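Local structure of glutathione S-transferase (Lodderomyces elongisporus, 4IVF) at residues F[35-38]-F[43-46]; F[12-17]-F[219-224]; F[156-161]-F[167-172]. The protein binds two molecules of glutathione per subunit and, as a member of the glutathione S-transferase superfamily, probably acts in a glutathione-dependent reaction. All coordinates share one frame; numbering follows the deposited sequence.

Contact 1: F[35-38]-F[43-46]; sequences QKFD and ETKE. With GSH (glutathione), chain U.
With CG anti to its own carbonyl carbon (chi1 -65°) and the chain extended beyond it, E43 lays its carboxylate against the backbone of F37 and D38; F37, whose CG takes the same position (chi1 -71°), turns the CD2 side of its ring to the 3-10 segment 43-45. The polar grip is one bond: D38 N donates to E43 OE1 at 3.0 Å, nearly straight at 173°. The N-H comes to OE1 from well above the carboxylate plane. Beside this bond E43 OE2 lies 3.6 Å from D38 CB, and E43 CG packs on D38 O at 3.4 Å. The D38 carboxylate leads away from E43; its OD1 is hydrogen-bonded to S40 OG and its OD2 has a long, weak ion pair with K41, which may temper the nearness of E43. At the F37 ring, the backbone of E43 meets the edge, with E43 O 3.7 Å from F37 CD2. The T44 methyl approaches the same ring obliquely, T44 CG2 lying 3.9 Å from F37 CD2. T44 thus has two roles: its methyl touches F37, while OG1, hydrogen-bonded to G56 O, packs 3.5 Å from CA3 of the bound glutathione (chain U). K45 brings CE to 3.6 Å from O32 of the glycyl carboxylate of the same ligand, and both residues belong to the glutathione pocket. The contact closes the loop that follows strand 32-36 in the thioredoxin-like N-terminal domain. Strand 32-36 is an outer strand of the sheet, bonded through its backbone to strand 8-12; F37 packs on Y11 of that strand, on I58 and on F49 of helix 47-52, the helix that E46 leads into as N-cap residue.

Contact 2: F[12-17]-F[219-224]; sequences TAPTPN and EVPPKN. With GSH (glutathione), chain U; GSH (glutathione), chain T.
P14 and P221 make the apolar core of the contact, their side chains crossing at about a right angle with P14 CD 3.6 Å from P221 CG. P221, which follows a cis peptide bond, also sets CD against T12, whose methyl CG2 reaches P221 CD at 3.9 Å. No direct hydrogen bond joins 12-17 to 219-224. A water does so instead, 2.9 Å from T12 OG1 and donating to V220 O at 2.8 Å. Within 12-17, P14 centres an inverse gamma turn, and T15 OG1 donates to A13 O at 3.2 Å from above the carbonyl plane. The ligand contacts follow at the start of helix 16-27. T15, its N-cap residue, places OG1 3.3 Å from SG2 of glutathione (chain U), while N17 ND2 donates to O31 of the second glutathione (chain T) at 2.9 Å and 172°. N17 OD1 is held by K20 and W184, which probably fixes the rotation of the amide. Apolar contact and one water therefore join the C-terminal segment to the turn that leads into the ligand-binding start of helix 16-27, while the polar side chains of T15 and N17 face the glutathiones.

Contact 3: F[156-161]-F[167-172]; sequences DILSRN and KYLVGD
The N161 amide is gripped along its own plane: both N-H groups of ND2 are spent on backbone carbonyls of 167-172, one on G171 O (2.8 Å, 175°) and one on Y168 O (2.7 Å, 172°). G171 O takes its bond on a lone pair in the carbonyl plane, whereas at Y168 O the donor sits above the plane. A CG anti to the backbone N (chi1 -165°) carries the amide across to the loop, and OD1 is bonded to N164, so the buried amide is held at both ends. The Y168 ring has K167 CB over one face and the D172 carbonyl carbon over the other, both offset toward the rim; Y174 meets it edge-to-face. In the all-helical C-terminal domain of the GST fold, these bonds tie the chain leaving helix 137-159 to the loop before helix 176-185, where D178 accepts a bond from L169 N. Next to the amide the contact is apolar: L169 CD2 touches both I157 CG2 at 3.8 Å and L158 CD2 at 3.7 Å. L158 packs onward against helix 199-209. A water bridges the backbones, donating to I157 O at 2.8 Å and to L169 O at 3.1 Å. Toward the second subunit, R160 NH2 forms a salt bridge with D156 OD2 and is hydrogen-bonded to V50 O of that subunit.

In the fold
Contacts 1 and 2 adjoin at the N-terminal domain, contact 2 joining it to the C-terminal segment 219-224. Their centres are 13 Å apart: F37 N lies 2.9 Å from T12 O, a probable hydrogen bond from just past strand 32-36 to the end of strand 8-12, and both touch the same glutathione (chain U). Contact 1 is partly buried and depends on a carboxylate accepting a backbone N-H; contact 2 is buried, apolar and bridged by water, and its loop encloses the other two. Contact 3 lies across the chain's centre, about 26 Å from contact 1 and 14 Å from contact 2 between nearest atoms. Also buried, it combines a polar amide with a leucine-isoleucine cluster within the helical domain.

Contact 1: F[35-38]-F[43-46]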
loop_
_atom_site.group_PDB
_atom_site.type_symbol
_atom_site.label_atom_id
_atom_site.label_comp_id
_atom_site.label_asym_id
_atom_site.label_seq_id
_atom_site.Cartn_x
_atom_site.Cartn_y
_atom_site.Cartn_z
ATOM N N GLN F 35 -21.717 8.218 4.376
ATOM C CA GLN F 35 -22.285 8.763 3.156
ATOM C C GLN F 35 -21.868 7.866 2.007
ATOM O O GLN F 35 -20.686 7.753 1.704
ATOM C CB GLN F 35 -21.828 10.212 2.903
ATOM C CG GLN F 35 -22.294 10.751 1.557
ATOM C CD GLN F 35 -22.008 12.244 1.361
ATOM O OE1 GLN F 35 -21.981 13.027 2.318
ATOM N NE2 GLN F 35 -21.783 12.634 0.113
ATOM N N LYS F 36 -22.839 7.232 1.364
ATOM C CA LYS F 36 -22.530 6.254 0.332
ATOM C C LYS F 36 -22.373 6.837 -1.070
ATOM O O LYS F 36 -22.925 7.887 -1.390
ATOM C CB LYS F 36 -23.533 5.092 0.348
ATOM C CG LYS F 36 -24.990 5.491 0.372
ATOM C CD LYS F 36 -25.838 4.342 0.903
ATOM C CE LYS F 36 -27.321 4.597 0.714
ATOM N NZ LYS F 36 -27.691 4.532 -0.722
ATOM N N PHE F 37 -21.591 6.154 -1.894
ATOM C CA PHE F 37 -21.416 6.551 -3.286
ATOM C C PHE F 37 -21.904 5.443 -4.200
ATOM O O PHE F 37 -21.661 4.252 -3.933
ATOM C CB PHE F 37 -19.941 6.833 -3.596
ATOM C CG PHE F 37 -19.410 8.083 -2.956
ATOM C CD1 PHE F 37 -19.224 8.152 -1.584
ATOM C CD2 PHE F 37 -19.097 9.194 -3.731
ATOM C CE1 PHE F 37 -18.741 9.307 -0.993
ATOM C CE2 PHE F 37 -18.614 10.347 -3.150
ATOM C CZ PHE F 37 -18.435 10.405 -1.777
ATOM N N ASP F 38 -22.585 5.846 -5.272
ATOM C CA ASP F 38 -22.938 4.968 -6.376
ATOM C C ASP F 38 -21.844 4.985 -7.443
ATOM O O ASP F 38 -21.769 5.910 -8.264
ATOM C CB ASP F 38 -24.258 5.413 -6.998
ATOM C CG ASP F 38 -24.808 4.408 -8.005
ATOM O OD1 ASP F 38 -24.024 3.619 -8.578
ATOM O OD2 ASP F 38 -26.039 4.409 -8.222
ATOM N N GLU F 43 -19.714 8.639 -9.101
ATOM C CA GLU F 43 -19.878 9.652 -8.062
ATOM C C GLU F 43 -18.584 10.043 -7.339
ATOM O O GLU F 43 -18.497 11.153 -6.811
ATOM C CB GLU F 43 -20.968 9.242 -7.054
ATOM C CG GLU F 43 -22.364 9.169 -7.672
ATOM C CD GLU F 43 -23.485 8.970 -6.654
ATOM O OE1 GLU F 43 -23.198 8.772 -5.453
ATOM O OE2 GLU F 43 -24.669 9.016 -7.063
ATOM N N THR F 44 -17.587 9.154 -7.304
ATOM C CA THR F 44 -16.317 9.490 -6.642
ATOM C C THR F 44 -15.451 10.423 -7.488
ATOM O O THR F 44 -14.381 10.852 -7.050
ATOM C CB THR F 44 -15.460 8.250 -6.287
ATOM O OG1 THR F 44 -14.985 7.639 -7.494
ATOM C CG2 THR F 44 -16.255 7.246 -5.468
ATOM N N LYS F 45 -15.907 10.729 -8.701
ATOM C CA LYS F 45 -15.175 11.641 -9.574
ATOM C C LYS F 45 -15.791 13.043 -9.630
ATOM O O LYS F 45 -15.329 13.902 -10.386
ATOM C CB LYS F 45 -15.062 11.053 -10.976
ATOM C CG LYS F 45 -14.366 9.713 -11.029
ATOM C CD LYS F 45 -12.886 9.813 -10.666
ATOM C CE LYS F 45 -12.249 8.431 -10.661
ATOM N NZ LYS F 45 -10.868 8.430 -10.096
ATOM N N GLU F 46 -16.827 13.276 -8.830
ATOM C CA GLU F 46 -17.448 14.600 -8.761
ATOM C C GLU F 46 -16.483 15.620 -8.168
ATOM O O GLU F 46 -15.677 15.280 -7.295
ATOM C CB GLU F 46 -18.749 14.543 -7.966
ATOM C CG GLU F 46 -19.878 13.862 -8.734
ATOM C CD GLU F 46 -21.116 13.627 -7.888
ATOM O OE1 GLU F 46 -21.075 13.918 -6.669
ATOM O OE2 GLU F 46 -22.129 13.143 -8.440
HETATM N N1 GSH U . -5.822 2.124 -2.776
HETATM C CA1 GSH U . -7.170 2.466 -2.427
HETATM C C1 GSH U . -7.432 2.148 -1.019
HETATM O O11 GSH U . -8.141 2.901 -0.318
HETATM O O12 GSH U . -6.961 1.110 -0.500
HETATM C CB1 GSH U . -8.148 1.721 -3.329
HETATM C CG1 GSH U . -9.465 2.384 -3.234
HETATM C CD1 GSH U . -10.484 1.867 -4.238
HETATM O OE1 GSH U . -10.218 1.012 -5.096
HETATM N N2 GSH U . -11.883 2.423 -4.187
HETATM C CA2 GSH U . -12.857 1.957 -5.148
HETATM C C2 GSH U . -13.388 3.159 -5.898
HETATM O O2 GSH U . -13.633 4.202 -5.284
HETATM C CB2 GSH U . -13.945 1.287 -4.436
HETATM S SG2 GSH U . -13.316 -0.097 -3.529
HETATM N N3 GSH U . -13.612 3.088 -7.338
HETATM C CA3 GSH U . -14.132 4.254 -8.026
HETATM C C3 GSH U . -13.316 4.618 -9.202
HETATM O O31 GSH U . -12.118 4.270 -9.302
HETATM O O32 GSH U . -13.846 5.299 -10.120
#

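Contact 2: F[12-17]-F[219-224]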
loop_
_atom_site.group_PDB
_atom_site.type_symbol
_atom_site.label_atom_id
_atom_site.label_comp_id
_atom_site.label_asym_id
_atom_site.label_seq_id
_atom_site.Cartn_x
_atom_site.Cartn_y
_atom_site.Cartn_z
ATOM N N THR F 12 -17.974 6.187 1.675
ATOM C CA THR F 12 -17.743 4.798 1.343
ATOM C C THR F 12 -18.779 4.227 0.384
ATOM O O THR F 12 -19.685 4.931 -0.071
ATOM C CB THR F 12 -17.665 3.944 2.625
ATOM O OG1 THR F 12 -17.239 2.613 2.298
ATOM C CG2 THR F 12 -19.011 3.907 3.338
ATOM N N ALA F 13 -18.609 2.944 0.075
ATOM C CA ALA F 13 -19.507 2.187 -0.788
ATOM C C ALA F 13 -19.367 0.722 -0.370
ATOM O O ALA F 13 -18.352 0.343 0.213
ATOM C CB ALA F 13 -19.115 2.368 -2.262
ATOM N N PRO F 14 -20.374 -0.111 -0.674
ATOM C CA PRO F 14 -20.292 -1.514 -0.241
ATOM C C PRO F 14 -19.282 -2.314 -1.072
ATOM O O PRO F 14 -19.643 -2.952 -2.058
ATOM C CB PRO F 14 -21.719 -2.027 -0.447
ATOM C CG PRO F 14 -22.294 -1.131 -1.485
ATOM C CD PRO F 14 -21.651 0.201 -1.337
ATOM N N THR F 15 -18.019 -2.265 -0.657
ATOM C CA THR F 15 -16.891 -2.764 -1.443
ATOM C C THR F 15 -15.827 -3.243 -0.447
ATOM O O THR F 15 -15.843 -2.810 0.710
ATOM C CB THR F 15 -16.288 -1.637 -2.331
ATOM O OG1 THR F 15 -15.848 -0.556 -1.503
ATOM C CG2 THR F 15 -17.303 -1.108 -3.376
ATOM N N PRO F 16 -14.903 -4.127 -0.889
ATOM C CA PRO F 16 -13.880 -4.693 0.013
ATOM C C PRO F 16 -13.116 -3.604 0.745
ATOM O O PRO F 16 -12.777 -3.752 1.921
ATOM C CB PRO F 16 -12.903 -5.413 -0.929
ATOM C CG PRO F 16 -13.559 -5.461 -2.269
ATOM C CD PRO F 16 -14.706 -4.517 -2.303
ATOM N N ASN F 17 -12.855 -2.506 0.039
ATOM C CA ASN F 17 -12.097 -1.414 0.610
ATOM C C ASN F 17 -12.882 -0.635 1.653
ATOM O O ASN F 17 -12.353 -0.326 2.730
ATOM C CB ASN F 17 -11.562 -0.509 -0.493
ATOM C CG ASN F 17 -10.333 -1.088 -1.143
ATOM O OD1 ASN F 17 -9.506 -1.729 -0.474
ATOM N ND2 ASN F 17 -10.213 -0.901 -2.446
ATOM N N GLU F 219 -22.156 -5.080 6.857
ATOM C CA GLU F 219 -23.482 -4.567 6.511
ATOM C C GLU F 219 -23.479 -3.040 6.354
ATOM O O GLU F 219 -24.531 -2.405 6.340
ATOM C CB GLU F 219 -24.508 -4.993 7.563
ATOM C CG GLU F 219 -24.603 -6.502 7.765
ATOM C CD GLU F 219 -25.267 -6.881 9.090
ATOM O OE1 GLU F 219 -25.610 -5.967 9.874
ATOM O OE2 GLU F 219 -25.446 -8.092 9.349
ATOM N N VAL F 220 -22.288 -2.463 6.222
ATOM C CA VAL F 220 -22.119 -1.014 6.137
ATOM C C VAL F 220 -21.341 -0.597 4.888
ATOM O O VAL F 220 -20.146 -0.861 4.782
ATOM C CB VAL F 220 -21.377 -0.464 7.374
ATOM C CG1 VAL F 220 -21.056 1.025 7.191
ATOM C CG2 VAL F 220 -22.202 -0.696 8.640
ATOM N N PRO F 221 -22.018 0.050 3.930
ATOM C CA PRO F 221 -23.474 0.247 3.892
ATOM C C PRO F 221 -24.208 -1.059 3.551
ATOM O O PRO F 221 -23.568 -1.998 3.076
ATOM C CB PRO F 221 -23.665 1.319 2.802
ATOM C CG PRO F 221 -22.429 1.297 1.997
ATOM C CD PRO F 221 -21.318 0.817 2.884
ATOM N N PRO F 222 -25.522 -1.126 3.829
ATOM C CA PRO F 222 -26.304 -2.363 3.718
ATOM C C PRO F 222 -26.251 -3.009 2.351
ATOM O O PRO F 222 -26.227 -2.321 1.339
ATOM C CB PRO F 222 -27.737 -1.897 3.985
ATOM C CG PRO F 222 -27.591 -0.679 4.797
ATOM C CD PRO F 222 -26.330 -0.011 4.356
ATOM N N LYS F 223 -26.224 -4.333 2.334
ATOM C CA LYS F 223 -26.450 -5.067 1.103
ATOM C C LYS F 223 -27.930 -4.935 0.741
ATOM O O LYS F 223 -28.801 -4.986 1.612
ATOM C CB LYS F 223 -26.060 -6.538 1.274
ATOM C CG LYS F 223 -26.277 -7.385 0.026
ATOM C CD LYS F 223 -25.744 -8.809 0.199
ATOM C CE LYS F 223 -26.670 -9.674 1.054
ATOM N NZ LYS F 223 -26.027 -10.976 1.375
ATOM N N ASN F 224 -28.209 -4.735 -0.540
ATOM C CA ASN F 224 -29.583 -4.698 -1.026
ATOM C C ASN F 224 -29.638 -5.026 -2.514
ATOM O O ASN F 224 -28.603 -5.239 -3.148
ATOM C CB ASN F 224 -30.248 -3.336 -0.727
ATOM C CG ASN F 224 -29.472 -2.163 -1.292
ATOM O OD1 ASN F 224 -29.028 -2.192 -2.440
ATOM N ND2 ASN F 224 -29.292 -1.124 -0.478
HETATM N N1 GSH U . -5.822 2.124 -2.776
HETATM C CA1 GSH U . -7.170 2.466 -2.427
HETATM C C1 GSH U . -7.432 2.148 -1.019
HETATM O O11 GSH U . -8.141 2.901 -0.318
HETATM O O12 GSH U . -6.961 1.110 -0.500
HETATM C CB1 GSH U . -8.148 1.721 -3.329
HETATM C CG1 GSH U . -9.465 2.384 -3.234
HETATM C CD1 GSH U . -10.484 1.867 -4.238
HETATM O OE1 GSH U . -10.218 1.012 -5.096
HETATM N N2 GSH U . -11.883 2.423 -4.187
HETATM C CA2 GSH U . -12.857 1.957 -5.148
HETATM C C2 GSH U . -13.388 3.159 -5.898
HETATM O O2 GSH U . -13.633 4.202 -5.284
HETATM C CB2 GSH U . -13.945 1.287 -4.436
HETATM S SG2 GSH U . -13.316 -0.097 -3.529
HETATM N N3 GSH U . -13.612 3.088 -7.338
HETATM C CA3 GSH U . -14.132 4.254 -8.026
HETATM C C3 GSH U . -13.316 4.618 -9.202
HETATM O O31 GSH U . -12.118 4.270 -9.302
HETATM O O32 GSH U . -13.846 5.299 -10.120
HETATM N N1 GSH T . -11.279 2.147 -11.595
HETATM C CA1 GSH T . -11.624 0.749 -11.501
HETATM C C1 GSH T . -11.317 0.072 -12.768
HETATM O O11 GSH T . -10.732 0.697 -13.683
HETATM O O12 GSH T . -11.618 -1.129 -12.936
HETATM C CB1 GSH T . -13.081 0.554 -11.070
HETATM C CG1 GSH T . -13.229 -0.678 -10.254
HETATM C CD1 GSH T . -12.615 -0.546 -8.860
HETATM O OE1 GSH T . -12.445 0.561 -8.326
HETATM N N2 GSH T . -12.201 -1.776 -8.087
HETATM C CA2 GSH T . -11.611 -1.637 -6.765
HETATM C C2 GSH T . -10.158 -2.018 -6.819
HETATM O O2 GSH T . -9.782 -2.866 -7.617
HETATM C CB2 GSH T . -12.275 -2.538 -5.825
HETATM S SG2 GSH T . -14.012 -2.268 -5.825
HETATM N N3 GSH T . -9.192 -1.407 -5.923
HETATM C CA3 GSH T . -7.805 -1.816 -6.010
HETATM C C3 GSH T . -7.165 -1.768 -4.681
HETATM O O31 GSH T . -7.833 -1.936 -3.630
HETATM O O32 GSH T . -5.926 -1.541 -4.615
HETATM O O HOH W 1 -18.017 0.863 4.499
#

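Contact 3: F[156-161]-F[167-172]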
loop_
_atom_site.group_PDB
_atom_site.type_symbol
_atom_site.label_atom_id
_atom_site.label_comp_id
_atom_site.label_asym_id
_atom_site.label_seq_id
_atom_site.Cartn_x
_atom_site.Cartn_y
_atom_site.Cartn_z
ATOM N N ASP F 156 1.236 -18.975 4.261
ATOM C CA ASP F 156 2.567 -19.154 4.803
ATOM C C ASP F 156 2.797 -18.263 6.038
ATOM O O ASP F 156 3.341 -18.720 7.044
ATOM C CB ASP F 156 3.631 -18.878 3.740
ATOM C CG ASP F 156 5.019 -19.279 4.201
ATOM O OD1 ASP F 156 5.103 -20.012 5.205
ATOM O OD2 ASP F 156 6.019 -18.876 3.571
ATOM N N ILE F 157 2.376 -17.004 5.953
ATOM C CA ILE F 157 2.515 -16.059 7.059
ATOM C C ILE F 157 1.830 -16.592 8.320
ATOM O O ILE F 157 2.436 -16.631 9.409
ATOM C CB ILE F 157 1.977 -14.652 6.670
ATOM C CG1 ILE F 157 2.872 -14.042 5.599
ATOM C CG2 ILE F 157 1.945 -13.728 7.869
ATOM C CD1 ILE F 157 2.372 -12.756 5.051
ATOM N N LEU F 158 0.587 -17.047 8.159
ATOM C CA LEU F 158 -0.145 -17.647 9.265
ATOM C C LEU F 158 0.563 -18.863 9.843
ATOM O O LEU F 158 0.534 -19.078 11.055
ATOM C CB LEU F 158 -1.557 -18.036 8.835
ATOM C CG LEU F 158 -2.546 -16.892 8.645
ATOM C CD1 LEU F 158 -3.841 -17.437 8.110
ATOM C CD2 LEU F 158 -2.774 -16.172 9.958
ATOM N N SER F 159 1.203 -19.648 8.978
ATOM C CA SER F 159 1.895 -20.870 9.393
ATOM C C SER F 159 3.120 -20.568 10.256
ATOM O O SER F 159 3.551 -21.404 11.054
ATOM C CB SER F 159 2.309 -21.708 8.180
ATOM O OG SER F 159 3.459 -21.162 7.568
ATOM N N ARG F 160 3.671 -19.373 10.093
ATOM C CA ARG F 160 4.825 -18.958 10.864
ATOM C C ARG F 160 4.443 -18.440 12.252
ATOM O O ARG F 160 5.312 -18.151 13.068
ATOM C CB ARG F 160 5.623 -17.909 10.092
ATOM C CG ARG F 160 6.185 -18.439 8.796
ATOM C CD ARG F 160 6.855 -17.352 7.990
ATOM N NE ARG F 160 7.182 -17.825 6.649
ATOM C CZ ARG F 160 8.231 -17.414 5.943
ATOM N NH1 ARG F 160 9.067 -16.520 6.458
ATOM N NH2 ARG F 160 8.444 -17.902 4.726
ATOM N N ASN F 161 3.148 -18.326 12.524
ATOM C CA ASN F 161 2.686 -17.878 13.841
ATOM C C ASN F 161 2.175 -19.069 14.655
ATOM O O ASN F 161 1.067 -19.055 15.193
ATOM C CB ASN F 161 1.606 -16.798 13.701
ATOM C CG ASN F 161 1.358 -16.037 14.995
ATOM O OD1 ASN F 161 2.059 -16.226 15.980
ATOM N ND2 ASN F 161 0.358 -15.169 14.990
ATOM N N LYS F 167 -3.547 -18.138 14.449
ATOM C CA LYS F 167 -4.847 -17.480 14.442
ATOM C C LYS F 167 -4.752 -16.034 13.963
ATOM O O LYS F 167 -5.745 -15.456 13.521
ATOM C CB LYS F 167 -5.478 -17.514 15.836
ATOM C CG LYS F 167 -5.809 -18.914 16.326
ATOM C CD LYS F 167 -5.517 -19.078 17.807
ATOM C CE LYS F 167 -6.522 -18.360 18.681
ATOM N NZ LYS F 167 -6.089 -18.360 20.114
ATOM N N TYR F 168 -3.556 -15.460 14.054
ATOM C CA TYR F 168 -3.345 -14.049 13.734
ATOM C C TYR F 168 -2.167 -13.877 12.788
ATOM O O TYR F 168 -1.202 -14.627 12.846
ATOM C CB TYR F 168 -3.057 -13.261 15.008
ATOM C CG TYR F 168 -3.979 -13.567 16.162
ATOM C CD1 TYR F 168 -5.253 -13.033 16.208
ATOM C CD2 TYR F 168 -3.573 -14.386 17.208
ATOM C CE1 TYR F 168 -6.096 -13.290 17.245
ATOM C CE2 TYR F 168 -4.420 -14.659 18.264
ATOM C CZ TYR F 168 -5.684 -14.100 18.279
ATOM O OH TYR F 168 -6.551 -14.352 19.321
ATOM N N LEU F 169 -2.230 -12.872 11.925
ATOM C CA LEU F 169 -1.083 -12.567 11.082
ATOM C C LEU F 169 0.126 -12.129 11.900
ATOM O O LEU F 169 1.266 -12.454 11.558
ATOM C CB LEU F 169 -1.434 -11.475 10.088
ATOM C CG LEU F 169 -2.398 -11.894 8.988
ATOM C CD1 LEU F 169 -2.693 -10.700 8.068
ATOM C CD2 LEU F 169 -1.800 -13.062 8.218
ATOM N N VAL F 170 -0.104 -11.373 12.967
ATOM C CA VAL F 170 1.005 -10.950 13.827
ATOM C C VAL F 170 0.730 -11.186 15.307
ATOM O O VAL F 170 -0.216 -10.635 15.871
ATOM C CB VAL F 170 1.383 -9.468 13.618
ATOM C CG1 VAL F 170 2.580 -9.107 14.477
ATOM C CG2 VAL F 170 1.692 -9.193 12.164
ATOM N N GLY F 171 1.570 -12.010 15.930
ATOM C CA GLY F 171 1.518 -12.243 17.363
ATOM C C GLY F 171 0.231 -12.831 17.914
ATOM O O GLY F 171 -0.311 -13.799 17.372
ATOM N N ASP F 172 -0.261 -12.231 18.994
ATOM C CA ASP F 172 -1.417 -12.743 19.724
ATOM C C ASP F 172 -2.667 -11.874 19.594
ATOM O O ASP F 172 -3.556 -11.925 20.432
ATOM C CB ASP F 172 -1.063 -12.882 21.207
ATOM C CG ASP F 172 -0.655 -11.554 21.843
ATOM O OD1 ASP F 172 -0.358 -10.591 21.104
ATOM O OD2 ASP F 172 -0.625 -11.475 23.091
HETATM O O HOH W 2 3.399 -14.674 11.227
#